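Local structure of uncharacterized ATP-binding protein MJ1010 (Methanocaldococcus jannaschii DSM 2661, 3BJO) at residues Leu11-Glu15 with Leu94-Ala98; Phe22-Asp27 with Lys44-Ile48; Pro31-Ile35 with Lys67-Tyr72; Leu51-Lys55 with Ile99-Leu103; Tyr58-Val62 with Arg85-Pro90. The protein is of unknown function but probably binds ATP, the fragment described here being its C-terminal domain, probably of helix-turn-helix type. One frame throughout, in Å; residues are numbered along the deposited sequence.

Interaction 1 of 5, residues Leu11-Glu15 with Leu94-Ala98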
# COMPACT_ATOMS: atom_id res chain seq x y z
N LEU A 11 16.43 -5.14 3.90
CA LEU A 11 15.04 -5.49 3.65
C LEU A 11 14.22 -4.20 3.56
O LEU A 11 13.33 -4.08 2.73
CB LEU A 11 14.52 -6.44 4.74
CG LEU A 11 15.19 -7.84 4.81
CD1 LEU A 11 14.68 -8.71 5.98
CD2 LEU A 11 15.12 -8.57 3.45
N LEU A 12 14.53 -3.26 4.43
CA LEU A 12 13.85 -1.97 4.52
C LEU A 12 14.02 -1.12 3.25
O LEU A 12 13.02 -0.61 2.70
CB LEU A 12 14.32 -1.20 5.78
CG LEU A 12 13.81 -1.67 7.18
CD1 LEU A 12 14.62 -1.11 8.28
CD2 LEU A 12 12.34 -1.30 7.37
N MSE A 13 15.26 -0.97 2.80
CA MSE A 13 15.63 -0.25 1.58
C MSE A 13 15.04 -0.90 0.33
O MSE A 13 14.52 -0.21 -0.56
CB MSE A 13 17.16 -0.15 1.42
CG MSE A 13 17.89 0.69 2.46
SE MSE A 13 17.03 2.47 2.89
CE MSE A 13 17.08 3.31 1.11
N ASP A 14 15.15 -2.22 0.23
CA ASP A 14 14.54 -2.94 -0.86
C ASP A 14 13.05 -2.62 -0.99
O ASP A 14 12.56 -2.47 -2.09
CB ASP A 14 14.71 -4.46 -0.63
CG ASP A 14 14.10 -5.30 -1.73
OD1 ASP A 14 14.63 -5.25 -2.88
OD2 ASP A 14 13.13 -6.07 -1.42
N GLU A 15 12.32 -2.55 0.13
CA GLU A 15 10.89 -2.39 0.07
C GLU A 15 10.60 -0.96 -0.31
O GLU A 15 9.62 -0.71 -0.96
CB GLU A 15 10.20 -2.72 1.40
CG GLU A 15 8.64 -2.34 1.42
CD GLU A 15 7.85 -2.90 0.22
OE1 GLU A 15 8.22 -3.98 -0.30
OE2 GLU A 15 6.89 -2.23 -0.24
N LEU A 94 7.84 -3.63 6.79
CA LEU A 94 8.71 -3.06 5.72
C LEU A 94 7.86 -2.17 4.83
O LEU A 94 8.30 -1.10 4.43
CB LEU A 94 9.35 -4.17 4.85
CG LEU A 94 10.17 -5.30 5.50
CD1 LEU A 94 10.60 -6.38 4.47
CD2 LEU A 94 11.44 -4.71 6.17
N VAL A 95 6.64 -2.65 4.50
CA VAL A 95 5.71 -1.87 3.71
C VAL A 95 5.36 -0.61 4.49
O VAL A 95 5.42 0.47 3.93
CB VAL A 95 4.43 -2.68 3.28
CG1 VAL A 95 3.47 -1.74 2.55
CG2 VAL A 95 4.80 -3.93 2.35
N TRP A 96 5.00 -0.74 5.78
CA TRP A 96 4.70 0.45 6.60
C TRP A 96 5.81 1.49 6.60
O TRP A 96 5.59 2.69 6.35
CB TRP A 96 4.36 0.05 8.05
CG TRP A 96 3.65 1.13 8.83
CD1 TRP A 96 2.65 1.97 8.39
CD2 TRP A 96 3.88 1.47 10.20
NE1 TRP A 96 2.25 2.82 9.41
CE2 TRP A 96 2.98 2.54 10.53
CE3 TRP A 96 4.75 0.98 11.19
CZ2 TRP A 96 2.92 3.12 11.81
CZ3 TRP A 96 4.71 1.58 12.46
CH2 TRP A 96 3.80 2.63 12.76
N ASN A 97 7.03 1.02 6.91
CA ASN A 97 8.16 1.91 6.92
C ASN A 97 8.31 2.61 5.55
O ASN A 97 8.56 3.80 5.48
CB ASN A 97 9.44 1.15 7.24
CG ASN A 97 10.65 2.07 7.24
OD1 ASN A 97 10.77 2.95 8.11
ND2 ASN A 97 11.51 1.93 6.21
N ALA A 98 8.19 1.86 4.47
CA ALA A 98 8.34 2.45 3.13
C ALA A 98 7.29 3.58 2.91
O ALA A 98 7.62 4.70 2.46
CB ALA A 98 8.23 1.34 2.10
O HOH W 1 10.98 -0.08 4.22
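Glu-15 meets Leu-94 because its CG stands anti to the backbone N (chi1 171°), which turns the chain toward helix 93-102, and because a bend at CB-CG (chi2 51°) then lays the rest of it along that helix. Its CG methylene rests on the backbone, 3.3 Å from Leu-94 O, and Ala-98 CB touches the same methylene. The carboxylate continues past the peptide toward Val-95, where OE2 comes to 3.7 Å from Val-95 CG2. Leu-94 has its CG beside its own backbone N, and from there it sends both branches toward the facing helix. CD2 is the branch shared by two partners: it lies 3.8 Å from Leu-11 CB and meets Leu-12 CD2, the Leu-12 and Leu-94 side chains crossing at about a right angle. Leu-12 CD2 also approaches the amide of Asn-97, 3.5 Å from ND2. The segment axes come within 8.7 Å of each other and cross at -61°, so helix 3-24 and helix 93-102 pack at a steep angle, burying 363 Å² in all. No direct hydrogen bond spans them; one water does the polar work. It donates to Leu-12 O at 2.6 Å and to Leu-94 O at 2.9 Å, while accepting from Asn-97 ND2 at 2.9 Å. The other end of that amide, OD1, is taken by Arg-101 NH2, which helps fix its rotation. The water thus satisfies two helical carbonyl oxygens and an amide N-H at once, linking the helices through polar groups that never bond directly.

Interaction 2 of 5, residues Phe22-Asp27 with Lys44-Ile48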
# COMPACT_ATOMS: atom_id res chain seq x y z
N PHE A 22 6.32 0.71 -7.65
CA PHE A 22 4.86 0.57 -7.66
C PHE A 22 4.19 1.90 -7.99
O PHE A 22 3.26 1.99 -8.82
CB PHE A 22 4.34 0.05 -6.28
CG PHE A 22 2.83 0.18 -6.10
CD1 PHE A 22 1.95 -0.71 -6.74
CD2 PHE A 22 2.30 1.18 -5.33
CE1 PHE A 22 0.60 -0.60 -6.57
CE2 PHE A 22 0.91 1.33 -5.17
CZ PHE A 22 0.06 0.41 -5.78
N LEU A 23 4.63 2.94 -7.28
CA LEU A 23 3.95 4.23 -7.34
C LEU A 23 4.31 4.92 -8.67
O LEU A 23 3.44 5.52 -9.30
CB LEU A 23 4.40 5.09 -6.16
CG LEU A 23 3.89 4.70 -4.77
CD1 LEU A 23 4.46 5.68 -3.75
CD2 LEU A 23 2.36 4.76 -4.80
N SER A 24 5.56 4.79 -9.11
CA SER A 24 5.97 5.41 -10.38
C SER A 24 5.24 4.79 -11.58
O SER A 24 4.97 5.47 -12.57
CB SER A 24 7.47 5.30 -10.59
OG SER A 24 8.14 6.09 -9.64
N ASN A 25 4.88 3.53 -11.47
CA ASN A 25 4.17 2.81 -12.55
C ASN A 25 2.80 3.43 -12.74
O ASN A 25 2.15 3.21 -13.75
CB ASN A 25 3.96 1.36 -12.12
CG ASN A 25 3.28 0.52 -13.19
OD1 ASN A 25 3.78 0.37 -14.32
ND2 ASN A 25 2.12 -0.05 -12.83
N LEU A 26 2.34 4.16 -11.73
CA LEU A 26 0.99 4.80 -11.84
C LEU A 26 1.01 6.13 -12.55
O LEU A 26 -0.06 6.73 -12.76
CB LEU A 26 0.36 4.98 -10.46
CG LEU A 26 0.27 3.71 -9.61
CD1 LEU A 26 -0.24 4.18 -8.19
CD2 LEU A 26 -0.70 2.72 -10.28
N ASP A 27 2.19 6.63 -12.91
CA ASP A 27 2.25 7.95 -13.56
C ASP A 27 1.46 8.05 -14.84
O ASP A 27 0.87 9.08 -15.10
CB ASP A 27 3.71 8.38 -13.86
CG ASP A 27 4.55 8.60 -12.59
OD1 ASP A 27 3.99 8.69 -11.47
OD2 ASP A 27 5.78 8.65 -12.71
N LYS A 44 -3.72 7.46 -9.65
CA LYS A 44 -2.57 7.61 -8.74
C LYS A 44 -2.94 8.45 -7.53
O LYS A 44 -2.62 8.07 -6.40
CB LYS A 44 -1.41 8.30 -9.43
CG LYS A 44 -0.10 8.12 -8.61
CD LYS A 44 1.09 8.77 -9.27
CE LYS A 44 2.35 8.55 -8.42
NZ LYS A 44 3.56 9.19 -9.04
N GLU A 45 -3.61 9.57 -7.76
CA GLU A 45 -3.94 10.49 -6.68
C GLU A 45 -4.72 9.78 -5.58
O GLU A 45 -4.49 10.00 -4.44
CB GLU A 45 -4.72 11.73 -7.18
CG GLU A 45 -4.09 12.44 -8.38
CD GLU A 45 -4.28 11.66 -9.69
OE1 GLU A 45 -5.36 11.73 -10.29
OE2 GLU A 45 -3.34 11.00 -10.14
N ASP A 46 -5.67 8.93 -5.97
CA ASP A 46 -6.55 8.24 -5.02
C ASP A 46 -5.73 7.23 -4.18
O ASP A 46 -5.96 7.02 -2.96
CB ASP A 46 -7.66 7.44 -5.76
CG ASP A 46 -8.52 8.30 -6.74
OD1 ASP A 46 -8.66 9.53 -6.47
OD2 ASP A 46 -9.00 7.73 -7.79
N ILE A 47 -4.81 6.58 -4.87
CA ILE A 47 -3.96 5.59 -4.26
C ILE A 47 -3.03 6.23 -3.20
O ILE A 47 -2.89 5.71 -2.08
CB ILE A 47 -3.16 4.86 -5.39
CG1 ILE A 47 -4.11 3.89 -6.13
CG2 ILE A 47 -1.96 4.06 -4.78
CD1 ILE A 47 -3.74 3.54 -7.58
N ILE A 48 -2.39 7.35 -3.57
CA ILE A 48 -1.52 8.15 -2.68
C ILE A 48 -2.32 8.62 -1.48
O ILE A 48 -1.89 8.49 -0.35
CB ILE A 48 -0.94 9.36 -3.45
CG1 ILE A 48 -0.08 8.92 -4.66
CG2 ILE A 48 -0.27 10.40 -2.50
CD1 ILE A 48 1.41 8.71 -4.41
O HOH W 2 -3.14 7.53 -12.58
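Lys-44 reaches Asp-27 as a nearly straight rod: CG is anti to the backbone N (chi1 -165°) and every later torsion is close to 180°, so the chain spans the gap to the type I turn Ser-24 to Asp-27 at the C-terminal part of helix 3-24. On the way its CG lies 3.7 Å from Leu-26 CB, and CE passes 3.3 Å from Leu-23 O. At the end NZ forms a salt bridge modelled at a very short 2.5 Å to Asp-27 OD1, meeting that oxygen nearly along its C-O axis. The Asp-27 side chain lies alongside the lysine and points the same way. A methionine here would probably leave the Asp-27 carboxylate without its charged mate and undo the tie between the turn and helix 44-52. Next to this polar strip Leu-26 and Ile-47 reach toward each other tip to tip, Leu-26 CD1 standing 3.6 Å from Ile-47 CD1. Ile-47 uses its two branches separately: CG1 sits beside the backbone N and carries CD1 to Leu-26, while CG2 approaches the Phe-22 ring obliquely, 4.0 Å from CE2. Ile-48 holds an unusual chi2 of -91°, with its CD1 4.1 Å from Leu-23 CD2. A water donates to Leu-26 O and accepts from Lys-44 N at 3.0 Å, serving the first residue of helix 44-52. Tyr-72 of helix 67-75 packs on both Leu-26 and Ile-47. The hairpin of strands 32-35 and 38-41 links the turn to helix 44-52, giving a helix, hairpin, helix succession consistent with an elaborated helix-turn-helix domain.

Interaction 3 of 5, residues Pro31-Ile35 with Lys67-Tyr72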
# COMPACT_ATOMS: atom_id res chain seq x y z
N PRO A 31 -5.17 2.33 -13.17
CA PRO A 31 -5.54 0.91 -13.10
C PRO A 31 -7.04 0.71 -13.25
O PRO A 31 -7.84 1.53 -12.77
CB PRO A 31 -5.10 0.50 -11.68
CG PRO A 31 -3.97 1.50 -11.33
CD PRO A 31 -4.40 2.78 -11.99
N LYS A 32 -7.39 -0.38 -13.92
CA LYS A 32 -8.77 -0.84 -13.98
C LYS A 32 -8.89 -2.02 -13.03
O LYS A 32 -8.21 -3.03 -13.18
CB LYS A 32 -9.15 -1.18 -15.43
CG LYS A 32 -9.53 0.09 -16.27
CD LYS A 32 -9.28 -0.12 -17.78
CE LYS A 32 -9.06 1.26 -18.52
NZ LYS A 32 -8.07 2.25 -17.83
N VAL A 33 -9.69 -1.84 -11.99
CA VAL A 33 -9.89 -2.81 -10.91
C VAL A 33 -11.17 -3.63 -11.13
O VAL A 33 -12.26 -3.08 -11.30
CB VAL A 33 -10.03 -2.05 -9.54
CG1 VAL A 33 -9.89 -3.02 -8.37
CG2 VAL A 33 -8.98 -0.92 -9.42
N ASN A 34 -11.02 -4.95 -11.10
CA ASN A 34 -12.13 -5.90 -11.25
C ASN A 34 -12.71 -6.27 -9.88
O ASN A 34 -11.99 -6.77 -9.01
CB ASN A 34 -11.64 -7.19 -11.94
CG ASN A 34 -11.31 -6.98 -13.42
OD1 ASN A 34 -11.46 -5.89 -13.96
ND2 ASN A 34 -10.87 -8.04 -14.08
N ILE A 35 -14.00 -5.99 -9.68
CA ILE A 35 -14.69 -6.41 -8.47
C ILE A 35 -15.97 -7.11 -8.91
O ILE A 35 -17.01 -6.46 -9.20
CB ILE A 35 -14.98 -5.22 -7.49
CG1 ILE A 35 -13.66 -4.56 -7.05
CG2 ILE A 35 -15.78 -5.71 -6.26
CD1 ILE A 35 -13.86 -3.21 -6.46
N LYS A 67 -13.48 1.24 -1.96
CA LYS A 67 -13.29 -0.16 -2.12
C LYS A 67 -12.41 -0.45 -3.33
O LYS A 67 -11.48 -1.21 -3.20
CB LYS A 67 -14.62 -0.94 -2.14
CG LYS A 67 -14.40 -2.48 -2.27
CD LYS A 67 -15.69 -3.28 -2.06
CE LYS A 67 -15.38 -4.79 -2.07
NZ LYS A 67 -16.61 -5.59 -2.01
N ALA A 68 -12.65 0.20 -4.47
CA ALA A 68 -11.84 -0.06 -5.66
C ALA A 68 -10.39 0.19 -5.36
O ALA A 68 -9.53 -0.56 -5.80
CB ALA A 68 -12.27 0.82 -6.81
N VAL A 69 -10.12 1.27 -4.61
CA VAL A 69 -8.74 1.64 -4.25
C VAL A 69 -8.11 0.61 -3.31
O VAL A 69 -7.01 0.11 -3.57
CB VAL A 69 -8.64 3.05 -3.62
CG1 VAL A 69 -7.17 3.31 -3.15
CG2 VAL A 69 -9.11 4.12 -4.59
N TYR A 70 -8.79 0.24 -2.22
CA TYR A 70 -8.12 -0.72 -1.34
C TYR A 70 -8.07 -2.14 -1.92
O TYR A 70 -7.14 -2.90 -1.59
CB TYR A 70 -8.61 -0.64 0.13
CG TYR A 70 -10.03 -1.15 0.43
CD1 TYR A 70 -11.06 -0.26 0.82
CD2 TYR A 70 -10.30 -2.50 0.39
CE1 TYR A 70 -12.35 -0.75 1.13
CE2 TYR A 70 -11.56 -3.00 0.69
CZ TYR A 70 -12.57 -2.13 1.05
OH TYR A 70 -13.79 -2.66 1.30
N VAL A 71 -9.06 -2.54 -2.72
CA VAL A 71 -8.97 -3.84 -3.44
C VAL A 71 -7.71 -3.90 -4.33
O VAL A 71 -7.00 -4.91 -4.36
CB VAL A 71 -10.21 -4.14 -4.26
CG1 VAL A 71 -9.94 -5.24 -5.33
CG2 VAL A 71 -11.35 -4.58 -3.33
N TYR A 72 -7.43 -2.80 -5.05
CA TYR A 72 -6.22 -2.73 -5.86
C TYR A 72 -4.99 -2.90 -4.97
O TYR A 72 -4.09 -3.66 -5.29
CB TYR A 72 -6.18 -1.40 -6.66
CG TYR A 72 -4.94 -1.18 -7.51
CD1 TYR A 72 -4.76 -1.85 -8.72
CD2 TYR A 72 -3.93 -0.32 -7.09
CE1 TYR A 72 -3.59 -1.65 -9.51
CE2 TYR A 72 -2.77 -0.12 -7.86
CZ TYR A 72 -2.62 -0.79 -9.05
OH TYR A 72 -1.47 -0.60 -9.77
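Val-33 meets Val-71 and Ile-35 meets Ala-68 where strand 32-35, part of a two-stranded antiparallel hairpin, crosses helix 67-75 at 95° with the segment axes 8.5 Å apart. It is a strand-on-helix packing joining the hairpin to a helix of what is probably a helix-turn-helix domain. Along the helix, Lys-67 comes first and lays its aliphatic chain along Ile-35, CG 4.3 Å from Ile-35 CD1. Ala-68 follows, and because it is small Ile-35 CD1 comes down to its backbone, 3.8 Å from Ala-68 CA. Its carbonyl oxygen, already bonded to Tyr-72 N, lies near both methyls of Val-33, 3.6 Å from CG1. One turn on, Val-71 offers CG1, 3.8 Å from Val-33 CG1 and near Ile-35 CG1; both pairs of side chains slant across each other. Tyr-72 closes the row. With CG anti to the backbone N (chi1 178°), its CB touches Val-33 CG2 and its ring extends past the valine to Pro-31. A serine in its place would probably leave one side of the Pro-31 ring without its partner and open a gap beside Leu-26 and Ile-47, which also pack on the tyrosine. The proline lies over a face of the ring: CG makes a CH-pi contact 3.9 Å from the Tyr-72 centroid, 29° off the normal, and CB sits at 3.4 Å from CE1.

Interaction 4 of 5, residues Leu51-Lys55 with Ile99-Leu103; sequences LKLFK and IKRVL
Leu-51 and Leu-103 make the tight apolar contact here: Leu-51 CB stands 3.5 Å from Leu-103 CD2, closer than usual for two carbons. Beside it the Leu-51 and Ile-99 side chains cross at about a right angle, CD2 of the leucine lying 3.9 Å from CD1 of the isoleucine. Ile-99 splits its branches between two tasks. CG1, beside its backbone N, carries CD1 to Leu-51 and on to Phe-54 CB, whereas CG2 rests 3.3 Å from Leu-51 O. The stem of Lys-52 adds to the apolar group, its CG 3.9 Å from Leu-103 CB. These pairs join residues 51-55, at the C-terminal part of helix 44-52, to the last turn of helix 93-102; helix 3-24 packs on the same end through Leu-23, which touches Val-102 and Leu-103. It is helix-end packing within a domain probably of the helix-turn-helix class. The charged contact is made by Lys-55 and the terminal carboxylate. A bend at chi3 (75°) folds the lysine back, and NZ donates to Leu-103 O at 3.1 Å. The approach is not ideal, with a C=O...N angle of 107° and the donor 31° out of the carbonyl plane. Leu-103 OXT is farther, 3.5 Å from NZ, and completes the salt bridge. Lys-55 O lies 3.7 Å from Lys-100 CE; just outside, Trp-96 NE1 donates to Phe-54 O and its ring makes a cation-pi contact with Lys-100.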
# COMPACT_ATOMS: atom_id res chain seq x y z
N LEU A 51 -2.89 5.66 0.93
CA LEU A 51 -1.64 5.20 1.58
C LEU A 51 -1.13 6.22 2.59
O LEU A 51 -0.52 5.88 3.60
CB LEU A 51 -0.59 4.94 0.51
CG LEU A 51 -0.80 3.63 -0.26
CD1 LEU A 51 0.28 3.48 -1.40
CD2 LEU A 51 -0.75 2.41 0.64
N LYS A 52 -1.38 7.50 2.31
CA LYS A 52 -0.89 8.53 3.20
C LYS A 52 -1.54 8.38 4.57
O LYS A 52 -0.98 8.80 5.60
CB LYS A 52 -1.13 9.93 2.61
CG LYS A 52 0.09 10.43 1.81
CD LYS A 52 -0.20 11.55 0.79
CE LYS A 52 -0.75 12.79 1.37
NZ LYS A 52 -0.48 14.01 0.49
N LEU A 53 -2.69 7.72 4.59
CA LEU A 53 -3.43 7.55 5.86
C LEU A 53 -2.61 6.69 6.83
O LEU A 53 -2.72 6.81 8.05
CB LEU A 53 -4.81 6.91 5.61
CG LEU A 53 -5.91 7.77 4.99
CD1 LEU A 53 -7.20 6.92 4.70
CD2 LEU A 53 -6.28 8.99 5.87
N PHE A 54 -1.77 5.84 6.27
CA PHE A 54 -0.98 4.92 7.07
C PHE A 54 0.29 5.59 7.61
O PHE A 54 1.08 4.95 8.31
CB PHE A 54 -0.60 3.71 6.21
CG PHE A 54 -1.78 2.80 5.89
CD1 PHE A 54 -2.10 1.72 6.74
CD2 PHE A 54 -2.61 3.05 4.80
CE1 PHE A 54 -3.24 0.89 6.47
CE2 PHE A 54 -3.73 2.21 4.51
CZ PHE A 54 -4.03 1.13 5.35
N LYS A 55 0.50 6.87 7.31
CA LYS A 55 1.70 7.55 7.81
C LYS A 55 1.67 7.70 9.32
O LYS A 55 2.68 7.55 9.98
CB LYS A 55 1.94 8.90 7.12
CG LYS A 55 2.61 8.74 5.72
CD LYS A 55 2.57 10.04 4.96
CE LYS A 55 3.59 11.01 5.51
NZ LYS A 55 3.34 12.38 5.05
N ILE A 99 6.03 3.32 3.23
CA ILE A 99 5.02 4.37 3.14
C ILE A 99 5.45 5.66 3.90
O ILE A 99 5.34 6.79 3.38
CB ILE A 99 3.64 3.87 3.67
CG1 ILE A 99 3.05 2.82 2.73
CG2 ILE A 99 2.65 5.07 3.91
CD1 ILE A 99 1.94 1.95 3.40
N LYS A 100 5.91 5.48 5.13
CA LYS A 100 6.30 6.61 5.99
C LYS A 100 7.54 7.36 5.45
O LYS A 100 7.70 8.55 5.68
CB LYS A 100 6.61 6.11 7.41
CG LYS A 100 5.42 5.44 8.16
CD LYS A 100 5.88 4.75 9.47
CE LYS A 100 5.86 5.72 10.65
NZ LYS A 100 5.83 5.01 11.98
N ARG A 101 8.42 6.63 4.77
CA ARG A 101 9.62 7.22 4.20
C ARG A 101 9.37 7.88 2.84
O ARG A 101 10.05 8.82 2.49
CB ARG A 101 10.71 6.15 4.03
CG ARG A 101 11.88 6.27 5.00
CD ARG A 101 11.55 5.79 6.39
NE ARG A 101 11.02 6.86 7.23
CZ ARG A 101 10.36 6.67 8.39
NH1 ARG A 101 9.92 7.72 9.07
NH2 ARG A 101 10.12 5.43 8.87
N VAL A 102 8.41 7.37 2.09
CA VAL A 102 8.23 7.76 0.67
C VAL A 102 7.08 8.76 0.51
O VAL A 102 7.19 9.69 -0.27
CB VAL A 102 8.03 6.50 -0.25
CG1 VAL A 102 7.69 6.86 -1.69
CG2 VAL A 102 9.25 5.61 -0.20
N LEU A 103 6.00 8.61 1.27
CA LEU A 103 4.83 9.50 1.12
C LEU A 103 4.79 10.64 2.12
O LEU A 103 3.87 11.51 2.10
CB LEU A 103 3.53 8.69 1.21
CG LEU A 103 3.36 7.82 -0.04
CD1 LEU A 103 4.49 6.88 -0.17
CD2 LEU A 103 2.14 7.02 0.13
OXT LEU A 103 5.64 10.68 2.99

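Interaction 5 of 5, residues Tyr58-Val62 with Arg85-Pro90. With FMT (formic acid), chain B.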
# COMPACT_ATOMS: atom_id res chain seq x y z
N TYR A 58 -1.01 2.44 12.01
CA TYR A 58 -0.71 1.17 11.34
C TYR A 58 -1.97 0.56 10.75
O TYR A 58 -1.92 -0.04 9.70
CB TYR A 58 -0.02 0.17 12.30
CG TYR A 58 0.51 -1.10 11.66
CD1 TYR A 58 1.61 -1.08 10.84
CD2 TYR A 58 -0.06 -2.34 11.95
CE1 TYR A 58 2.14 -2.27 10.26
CE2 TYR A 58 0.45 -3.55 11.39
CZ TYR A 58 1.55 -3.49 10.54
OH TYR A 58 2.07 -4.65 9.96
N GLU A 59 -3.09 0.76 11.42
CA GLU A 59 -4.33 0.09 11.07
C GLU A 59 -5.40 1.09 10.69
O GLU A 59 -5.77 1.95 11.50
CB GLU A 59 -4.81 -0.79 12.23
CG GLU A 59 -6.04 -1.63 11.90
CD GLU A 59 -6.50 -2.54 13.06
OE1 GLU A 59 -6.17 -2.26 14.24
OE2 GLU A 59 -7.22 -3.54 12.77
N ILE A 60 -5.92 0.96 9.47
CA ILE A 60 -6.85 1.96 8.90
C ILE A 60 -8.24 1.41 8.56
O ILE A 60 -8.37 0.36 7.95
CB ILE A 60 -6.24 2.66 7.66
CG1 ILE A 60 -4.99 3.50 8.05
CG2 ILE A 60 -7.29 3.59 6.92
CD1 ILE A 60 -5.26 4.66 9.06
N GLU A 61 -9.27 2.13 8.94
CA GLU A 61 -10.66 1.74 8.61
C GLU A 61 -10.98 1.75 7.11
O GLU A 61 -10.70 2.75 6.41
CB GLU A 61 -11.62 2.64 9.35
CG GLU A 61 -11.66 2.31 10.86
CD GLU A 61 -12.30 3.39 11.67
OE1 GLU A 61 -12.70 4.41 11.10
OE2 GLU A 61 -12.42 3.23 12.89
N VAL A 62 -11.56 0.65 6.61
CA VAL A 62 -11.86 0.57 5.18
C VAL A 62 -12.84 1.68 4.73
O VAL A 62 -12.88 2.04 3.56
CB VAL A 62 -12.45 -0.79 4.75
CG1 VAL A 62 -11.46 -1.89 4.98
CG2 VAL A 62 -13.79 -1.09 5.45
N ARG A 85 -13.09 -6.97 11.01
CA ARG A 85 -12.69 -5.71 11.69
C ARG A 85 -13.11 -4.43 10.92
O ARG A 85 -13.33 -3.37 11.52
CB ARG A 85 -11.18 -5.68 11.98
CG ARG A 85 -10.74 -6.62 13.11
CD ARG A 85 -9.57 -6.02 13.94
NE ARG A 85 -8.26 -6.12 13.30
CZ ARG A 85 -7.44 -7.17 13.41
NH1 ARG A 85 -7.80 -8.23 14.13
NH2 ARG A 85 -6.26 -7.18 12.79
N GLY A 86 -13.21 -4.54 9.60
CA GLY A 86 -13.38 -3.40 8.70
C GLY A 86 -12.15 -2.52 8.70
O GLY A 86 -12.25 -1.28 8.75
N THR A 87 -10.98 -3.15 8.65
CA THR A 87 -9.72 -2.40 8.68
C THR A 87 -8.71 -2.99 7.67
O THR A 87 -8.88 -4.11 7.16
CB THR A 87 -9.10 -2.34 10.10
OG1 THR A 87 -8.75 -3.67 10.50
CG2 THR A 87 -10.08 -1.75 11.17
N LEU A 88 -7.66 -2.22 7.41
CA LEU A 88 -6.61 -2.61 6.52
C LEU A 88 -5.31 -2.34 7.28
O LEU A 88 -5.26 -1.43 8.16
CB LEU A 88 -6.68 -1.73 5.25
CG LEU A 88 -7.83 -1.93 4.29
CD1 LEU A 88 -8.27 -0.55 3.69
CD2 LEU A 88 -7.37 -2.91 3.18
N LYS A 89 -4.25 -3.10 6.96
CA LYS A 89 -2.92 -2.82 7.51
C LYS A 89 -1.92 -3.03 6.39
O LYS A 89 -2.23 -3.75 5.46
CB LYS A 89 -2.57 -3.80 8.66
CG LYS A 89 -3.41 -3.68 9.97
CD LYS A 89 -2.97 -4.76 11.04
CE LYS A 89 -3.82 -4.69 12.32
NZ LYS A 89 -3.45 -5.79 13.31
N PRO A 90 -0.71 -2.44 6.47
CA PRO A 90 0.33 -2.78 5.50
C PRO A 90 0.66 -4.28 5.56
O PRO A 90 0.47 -4.90 6.61
CB PRO A 90 1.55 -1.95 5.95
CG PRO A 90 0.96 -0.82 6.76
CD PRO A 90 -0.25 -1.43 7.46
C FMT B . -8.70 4.37 11.78
O1 FMT B . -8.80 4.46 10.55
O2 FMT B . -8.47 3.32 12.37
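Glu-59 and Arg-85 form a salt bridge through one oxygen, NE lying 2.8 Å from OE2 at the edge of the guanidinium, with the two planar groups 88° apart. That same OE2 accepts from Thr-87 OG1 at 2.7 Å, so two donors grip it, the threonine on its anti side. Thr-87 reaches it because OG1 sits between its backbone N and carbonyl carbon (chi1 64°), and Glu-59 because its chain is extended. Lys-89 runs over the stem of the glutamate and packs CD 3.6 Å from Tyr-58 CE2. The tyrosine ring carries Pro-90 over one face, CD 4.0 Å from its centroid in a CH-pi contact. The backbone pairing positions these side chains: Ile-60 and Leu-88 are an antiparallel hydrogen-bonded pair, Ile-60 N to Leu-88 O 2.8 Å and Leu-88 N to Ile-60 O 2.7 Å. Val-62 N donates to Gly-86 O at 3.0 Å, from well above the carbonyl plane. Gly-86, at a positive phi of 67°, and Thr-87 form a G1 beta bulge facing Tyr-82, whose ring also meets Arg-85 and Lys-89. A formic acid molecule, probably from the crystallisation liquor, accepts from Glu-61 N and is also hydrogen-bonded to Lys-64 NZ. Strand 87-90 lies between strands 60-61 and 79-82, pairing antiparallel with both; this 1-3-2 order with a hairpin is consistent with the sheet and wing of a winged helix-turn-helix domain.

Overall arrangement
Interactions 1 and 2 share helix 3-24, their centres about 17 Å apart; interactions 1 and 4 share helix 93-102 and touch through Trp-96 and Phe-54. Interactions 2 and 4 both use helix 44-52. Tyr-72 links interaction 3 to interaction 2, and Tyr-70 links it to interaction 5. Along the chain, interaction 1 spans interactions 2, 3 and 5 and crosses interaction 4, whose second segment follows directly on its own; this contact of first and last helices brings the domain's ends together. Interactions 1 and 3, about 23 Å between centres, lie on opposite sides of the chain's centre. The five contacts thus tie the first and last helices, hairpin, inner helices and three-stranded sheet into one domain.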